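Local coordinates for protein monosaccharide-transporting ATPase (Actinobacillus succinogenes, PDB 5DTE) that binds D-allose in the crystal and is probably the periplasmic sugar-binding component of an ABC transporter, at residues L204-T207 with T208-T212; D250-P253 with L254-E257. All blocks are in the same frame, centred on the assembly; numbering follows the deposited sequence.

Interaction 1: residues L204-T207 with T208-T212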
ATOM      1  N   LEU A 204      14.066   9.972  -5.923  1.00 26.36           N
ATOM      2  CA  LEU A 204      15.462  10.175  -6.319  1.00 17.85           C
ATOM      3  C   LEU A 204      15.862  11.647  -6.127  1.00 26.18           C
ATOM      4  O   LEU A 204      16.911  11.943  -5.548  1.00 30.22           O
ATOM      5  CB  LEU A 204      15.686   9.729  -7.767  1.00 10.05           C
ATOM      6  CG  LEU A 204      17.044   9.936  -8.453  1.00 12.78           C
ATOM      7  CD1 LEU A 204      18.115   9.041  -7.865  1.00  8.57           C
ATOM      8  CD2 LEU A 204      16.898   9.666  -9.943  1.00 18.89           C
ATOM      9  N   ASN A 205      15.020  12.566  -6.601  1.00 21.40           N
ATOM     10  CA  ASN A 205      15.263  13.979  -6.385  1.00  8.95           C
ATOM     11  C   ASN A 205      15.277  14.317  -4.902  1.00 16.80           C
ATOM     12  O   ASN A 205      16.268  14.858  -4.388  1.00 14.32           O
ATOM     13  CB  ASN A 205      14.219  14.832  -7.082  1.00 13.48           C
ATOM     14  CG  ASN A 205      14.534  16.312  -6.987  1.00 22.86           C
ATOM     15  OD1 ASN A 205      14.295  16.946  -5.958  1.00 24.02           O
ATOM     16  ND2 ASN A 205      15.094  16.865  -8.053  1.00 25.61           N
ATOM     17  N   VAL A 206      14.188  13.998  -4.208  1.00 14.14           N
ATOM     18  CA  VAL A 206      14.122  14.295  -2.778  1.00 13.92           C
ATOM     19  C   VAL A 206      15.295  13.687  -1.976  1.00 18.71           C
ATOM     20  O   VAL A 206      15.926  14.389  -1.185  1.00 22.63           O
ATOM     21  CB  VAL A 206      12.805  13.819  -2.171  1.00 12.62           C
ATOM     22  CG1 VAL A 206      12.882  13.854  -0.645  1.00 13.67           C
ATOM     23  CG2 VAL A 206      11.649  14.667  -2.675  1.00  9.63           C
ATOM     24  N   THR A 207      15.606  12.409  -2.199  1.00 11.61           N
ATOM     25  CA  THR A 207      16.668  11.740  -1.439  1.00  9.09           C
ATOM     26  C   THR A 207      18.018  12.398  -1.653  1.00 20.37           C
ATOM     27  O   THR A 207      18.820  12.488  -0.732  1.00 30.99           O
ATOM     28  CB  THR A 207      16.803  10.236  -1.805  1.00 18.85           C
ATOM     29  OG1 THR A 207      15.546   9.586  -1.638  1.00 22.24           O
ATOM     30  CG2 THR A 207      17.815   9.535  -0.924  1.00 16.51           C
ATOM     31  N   THR A 208      18.280  12.837  -2.874  1.00 24.88           N
ATOM     32  CA  THR A 208      19.542  13.486  -3.159  1.00 23.65           C
ATOM     33  C   THR A 208      19.654  14.755  -2.336  1.00 28.71           C
ATOM     34  O   THR A 208      20.666  14.980  -1.667  1.00 25.82           O
ATOM     35  CB  THR A 208      19.689  13.795  -4.649  1.00 14.90           C
ATOM     36  OG1 THR A 208      20.254  12.648  -5.285  1.00 21.55           O
ATOM     37  CG2 THR A 208      20.607  14.982  -4.867  1.00  9.75           C
ATOM     38  N   ASN A 209      18.597  15.561  -2.363  1.00 25.96           N
ATOM     39  CA  ASN A 209      18.585  16.821  -1.636  1.00 19.11           C
ATOM     40  C   ASN A 209      18.613  16.601  -0.110  1.00 30.47           C
ATOM     41  O   ASN A 209      19.090  17.450   0.645  1.00 34.75           O
ATOM     42  CB  ASN A 209      17.364  17.633  -2.060  1.00 15.30           C
ATOM     43  CG  ASN A 209      17.343  17.914  -3.560  1.00 22.98           C
ATOM     44  OD1 ASN A 209      18.383  18.177  -4.178  1.00 21.13           O
ATOM     45  ND2 ASN A 209      16.155  17.843  -4.154  1.00 24.52           N
ATOM     46  N   ILE A 210      18.128  15.448   0.340  1.00 28.96           N
ATOM     47  CA  ILE A 210      18.138  15.112   1.764  1.00 23.17           C
ATOM     48  C   ILE A 210      19.501  14.580   2.233  1.00 19.36           C
ATOM     49  O   ILE A 210      19.920  14.825   3.364  1.00 19.90           O
ATOM     50  CB  ILE A 210      17.039  14.093   2.077  1.00 22.82           C
ATOM     51  CG1 ILE A 210      15.667  14.751   1.913  1.00 25.59           C
ATOM     52  CG2 ILE A 210      17.202  13.516   3.469  1.00 24.33           C
ATOM     53  CD1 ILE A 210      14.523  13.917   2.452  1.00 34.75           C
ATOM     54  N   LEU A 211      20.203  13.890   1.340  1.00 27.47           N
ATOM     55  CA  LEU A 211      21.526  13.330   1.634  1.00 24.23           C
ATOM     56  C   LEU A 211      22.615  14.394   1.672  1.00 24.09           C
ATOM     57  O   LEU A 211      23.571  14.274   2.433  1.00 33.44           O
ATOM     58  CB  LEU A 211      21.893  12.252   0.605  1.00 25.92           C
ATOM     59  CG  LEU A 211      21.356  10.828   0.801  1.00 24.87           C
ATOM     60  CD1 LEU A 211      21.730   9.973  -0.397  1.00 22.73           C
ATOM     61  CD2 LEU A 211      21.853  10.191   2.119  1.00 14.86           C
ATOM     62  N   THR A 212      22.487  15.424   0.842  1.00 19.25           N
ATOM     63  CA  THR A 212      23.409  16.542   0.915  1.00 18.26           C
ATOM     64  C   THR A 212      23.181  17.318   2.207  1.00 28.06           C
ATOM     65  O   THR A 212      24.129  17.720   2.867  1.00 39.67           O
ATOM     66  CB  THR A 212      23.256  17.493  -0.260  1.00 22.84           C
ATOM     67  OG1 THR A 212      23.306  16.758  -1.485  1.00 18.29           O
ATOM     68  CG2 THR A 212      24.373  18.510  -0.230  1.00 30.09           C
TER
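Thr-208 sits one turn after Leu-204 in helix 200-213, an alpha-helix that packs on the parallel sheet of one lobe of this periplasmic binding protein fold. Its amide donates to Leu-204 O at 3.1 Å, with the donor tilted out of the carbonyl plane; the hydroxyl OG1 adds a weak, long bond to the same oxygen.

Next comes Asn-209, whose N bonds to Asn-205 O. On this exposed side the two amide groups meet askew, their planes 74° apart. The CG of Asn-205 lies anti to its own N (chi1 -174°), and the CG of Asn-209 lies beside its own (chi1 -58°), which brings Asn-205 OD1 to 2.7 Å from Asn-209 ND2.

Ile-210 turns to the buried side. Its N bonds to Val-206 O at 2.9 Å, and the two side chains run alongside each other, pointing the same way, with Val-206 CG1 3.5 Å from Ile-210 CD1. Val-206 packs on Leu-162 and Gln-194, Ile-210 on Ala-160, Ala-192 and Gln-194, so the pair covers strands 157-163 and 188-195.

Leu-211 N bonds to Thr-207 O, and Leu-211 CD1 lies 4.0 Å from Thr-207 CG2; both side chains pack against helix 225-237, while the hydroxyl of Thr-207 turns back to Ala-203 O. Finally, Thr-212 N and OG1 both donate to Thr-208 O from opposite faces of its plane, the bond from Thr-212 OG1 to Thr-208 O measuring 3.2 Å.

Interaction 2: residues D250-P253 with L254-E257. With ALL (beta-D-allopyranose), chain E.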
ATOM      1  N   ASP A 250       5.887  -2.999   0.093  1.00 19.39           N
ATOM      2  CA  ASP A 250       4.913  -3.577  -0.861  1.00 28.97           C
ATOM      3  C   ASP A 250       5.364  -4.982  -1.285  1.00 31.52           C
ATOM      4  O   ASP A 250       4.546  -5.899  -1.456  1.00 26.24           O
ATOM      5  CB  ASP A 250       4.700  -2.727  -2.128  1.00 32.19           C
ATOM      6  CG  ASP A 250       3.760  -1.555  -1.903  1.00 27.88           C
ATOM      7  OD1 ASP A 250       3.191  -1.450  -0.801  1.00 25.71           O
ATOM      8  OD2 ASP A 250       3.609  -0.729  -2.822  1.00 34.95           O
ATOM      9  N   GLY A 251       6.670  -5.133  -1.485  1.00 34.36           N
ATOM     10  CA  GLY A 251       7.237  -6.396  -1.923  1.00 35.59           C
ATOM     11  C   GLY A 251       7.237  -6.663  -3.422  1.00 28.57           C
ATOM     12  O   GLY A 251       7.181  -7.824  -3.836  1.00 35.48           O
ATOM     13  N   ILE A 252       7.311  -5.612  -4.237  1.00 15.74           N
ATOM     14  CA  ILE A 252       7.310  -5.785  -5.697  1.00 26.38           C
ATOM     15  C   ILE A 252       8.567  -6.574  -6.090  1.00 29.87           C
ATOM     16  O   ILE A 252       9.543  -6.600  -5.335  1.00 43.33           O
ATOM     17  CB  ILE A 252       7.229  -4.408  -6.478  1.00 21.46           C
ATOM     18  CG1 ILE A 252       8.447  -3.516  -6.238  1.00 19.71           C
ATOM     19  CG2 ILE A 252       5.979  -3.619  -6.103  1.00 19.37           C
ATOM     20  CD1 ILE A 252       8.282  -2.139  -6.828  1.00  7.78           C
ATOM     21  N   PRO A 253       8.526  -7.267  -7.236  1.00 14.19           N
ATOM     22  CA  PRO A 253       9.661  -8.051  -7.732  1.00 19.89           C
ATOM     23  C   PRO A 253      11.010  -7.334  -7.670  1.00 21.50           C
ATOM     24  O   PRO A 253      11.952  -7.871  -7.092  1.00 30.84           O
ATOM     25  CB  PRO A 253       9.280  -8.340  -9.192  1.00  8.04           C
ATOM     26  CG  PRO A 253       7.850  -7.877  -9.359  1.00 12.24           C
ATOM     27  CD  PRO A 253       7.310  -7.556  -8.005  1.00 18.63           C
ATOM     28  N   LEU A 254      11.101  -6.143  -8.244  1.00 10.97           N
ATOM     29  CA  LEU A 254      12.365  -5.407  -8.292  1.00 22.86           C
ATOM     30  C   LEU A 254      12.939  -5.049  -6.898  1.00 32.51           C
ATOM     31  O   LEU A 254      14.150  -5.134  -6.675  1.00 35.41           O
ATOM     32  CB  LEU A 254      12.180  -4.137  -9.128  1.00 16.31           C
ATOM     33  CG  LEU A 254      13.413  -3.257  -9.296  1.00 12.62           C
ATOM     34  CD1 LEU A 254      14.546  -4.030  -9.950  1.00  8.00           C
ATOM     35  CD2 LEU A 254      13.054  -1.985 -10.054  1.00  9.50           C
ATOM     36  N   ALA A 255      12.072  -4.633  -5.975  1.00 28.01           N
ATOM     37  CA  ALA A 255      12.460  -4.420  -4.581  1.00 17.05           C
ATOM     38  C   ALA A 255      13.019  -5.707  -3.968  1.00 18.63           C
ATOM     39  O   ALA A 255      14.073  -5.707  -3.333  1.00 18.31           O
ATOM     40  CB  ALA A 255      11.274  -3.929  -3.780  1.00  7.54           C
ATOM     41  N   ILE A 256      12.293  -6.800  -4.166  1.00 17.93           N
ATOM     42  CA  ILE A 256      12.727  -8.117  -3.718  1.00 13.97           C
ATOM     43  C   ILE A 256      14.117  -8.468  -4.258  1.00 22.32           C
ATOM     44  O   ILE A 256      14.962  -8.975  -3.525  1.00 22.57           O
ATOM     45  CB  ILE A 256      11.719  -9.187  -4.150  1.00  7.92           C
ATOM     46  CG1 ILE A 256      10.374  -8.975  -3.445  1.00  7.58           C
ATOM     47  CG2 ILE A 256      12.279 -10.590  -3.928  1.00  7.68           C
ATOM     48  CD1 ILE A 256      10.455  -8.947  -1.970  1.00  7.49           C
ATOM     49  N   GLU A 257      14.347  -8.190  -5.541  1.00  7.74           N
ATOM     50  CA  GLU A 257      15.634  -8.465  -6.164  1.00 27.47           C
ATOM     51  C   GLU A 257      16.745  -7.656  -5.476  1.00 38.89           C
ATOM     52  O   GLU A 257      17.785  -8.204  -5.095  1.00 27.76           O
ATOM     53  CB  GLU A 257      15.567  -8.148  -7.660  1.00 28.35           C
ATOM     54  CG  GLU A 257      16.845  -8.414  -8.422  1.00 44.50           C
ATOM     55  CD  GLU A 257      16.739  -7.969  -9.871  1.00 74.46           C
ATOM     56  OE1 GLU A 257      15.619  -7.585 -10.286  1.00 83.71           O
ATOM     57  OE2 GLU A 257      17.767  -7.993 -10.590  1.00 85.12           O
TER
HETATM   58  C1  ALL E 401      -0.832   2.243  -1.130  1.00 29.89           C
HETATM   59  C2  ALL E 401      -0.628   0.752  -1.317  1.00 25.89           C
HETATM   60  C3  ALL E 401       0.667   0.435  -1.966  1.00 26.39           C
HETATM   61  C4  ALL E 401       0.932   1.287  -3.168  1.00 25.12           C
HETATM   62  C5  ALL E 401       0.862   2.743  -2.739  1.00 12.81           C
HETATM   63  C6  ALL E 401       1.301   3.706  -3.794  1.00  6.27           C
HETATM   64  O1  ALL E 401      -2.121   2.529  -0.747  1.00 45.94           O
HETATM   65  O2  ALL E 401      -0.635   0.143  -0.007  1.00 25.04           O
HETATM   66  O3  ALL E 401       1.743   0.675  -1.006  1.00 13.47           O
HETATM   67  O4  ALL E 401       2.225   0.984  -3.713  1.00 29.68           O
HETATM   68  O5  ALL E 401      -0.522   3.011  -2.372  1.00 13.34           O
HETATM   69  O6  ALL E 401       0.318   3.768  -4.806  1.00  7.11           O
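Ile-252 carries its CG1 between its own N and carbonyl carbon (chi1 64°), which sets that methylene 3.8 Å from Ala-255 CB, one turn further on; Ile-256, with CG1 beside its N (chi1 -65°), folds back over the carbonyl oxygens of Gly-251 and Ile-252. Both pairs belong to the N-terminal turn of helix 253-261, with Ile-252 at the N-cap and Pro-253 as the first helical residue. Proline suits that place: the first turn of a helix asks no backbone N-H bond of it, and its ring keeps phi near the helical value. The turn is closed by two backbone bonds. Ile-256 N reaches Ile-252 O at 3.0 Å, almost straight with an N-H...O angle of 172°, and Glu-257 N follows to Pro-253 O at 2.9 Å.

Just before this turn, the loop bends through Gly-251, whose positive phi would press a beta carbon against the preceding carbonyl oxygen. Asp-225 OD2 accepts a hydrogen bond from Ile-252 N and a weak one from Gly-251 N, so the loop is tied to the start of helix 225-237.

The loop begins with Asp-250 in the sugar pocket, where its buried carboxylate takes two neighbouring hydroxyls of beta-D-allopyranose, one on each oxygen. This two-pronged grip fixes the carboxylate's rotation against the ring. Lys-34, Glu-67, Asp-116 and Arg-174 also hydrogen-bond the sugar, and Tyr-40 of helix 39-54 packs against Asp-250. O4 of the sugar donates to Asp-250 OD2, at a modelled length too short to be trusted, and O3 donates to Asp-250 OD1 at 2.6 Å.

Interaction 1 comes first along the chain, inside helix 200-213; interaction 2 follows, in the loop after strand 245-247 and the start of helix 253-261. Their centres are about 22 Å apart and their nearest atoms about 12 Å, so they do not touch. Both touch helix 225-237: residues of interaction 1 pack on Ala-231, Ala-234 and Val-235, while those of interaction 2 meet Asp-225, Asn-226 and Ile-229. The same lobe, with its parallel sheet, thus has interaction 1 on its outer layer, about 23 Å from the chain centre, and interaction 2 at the sugar site, about 13 Å from it.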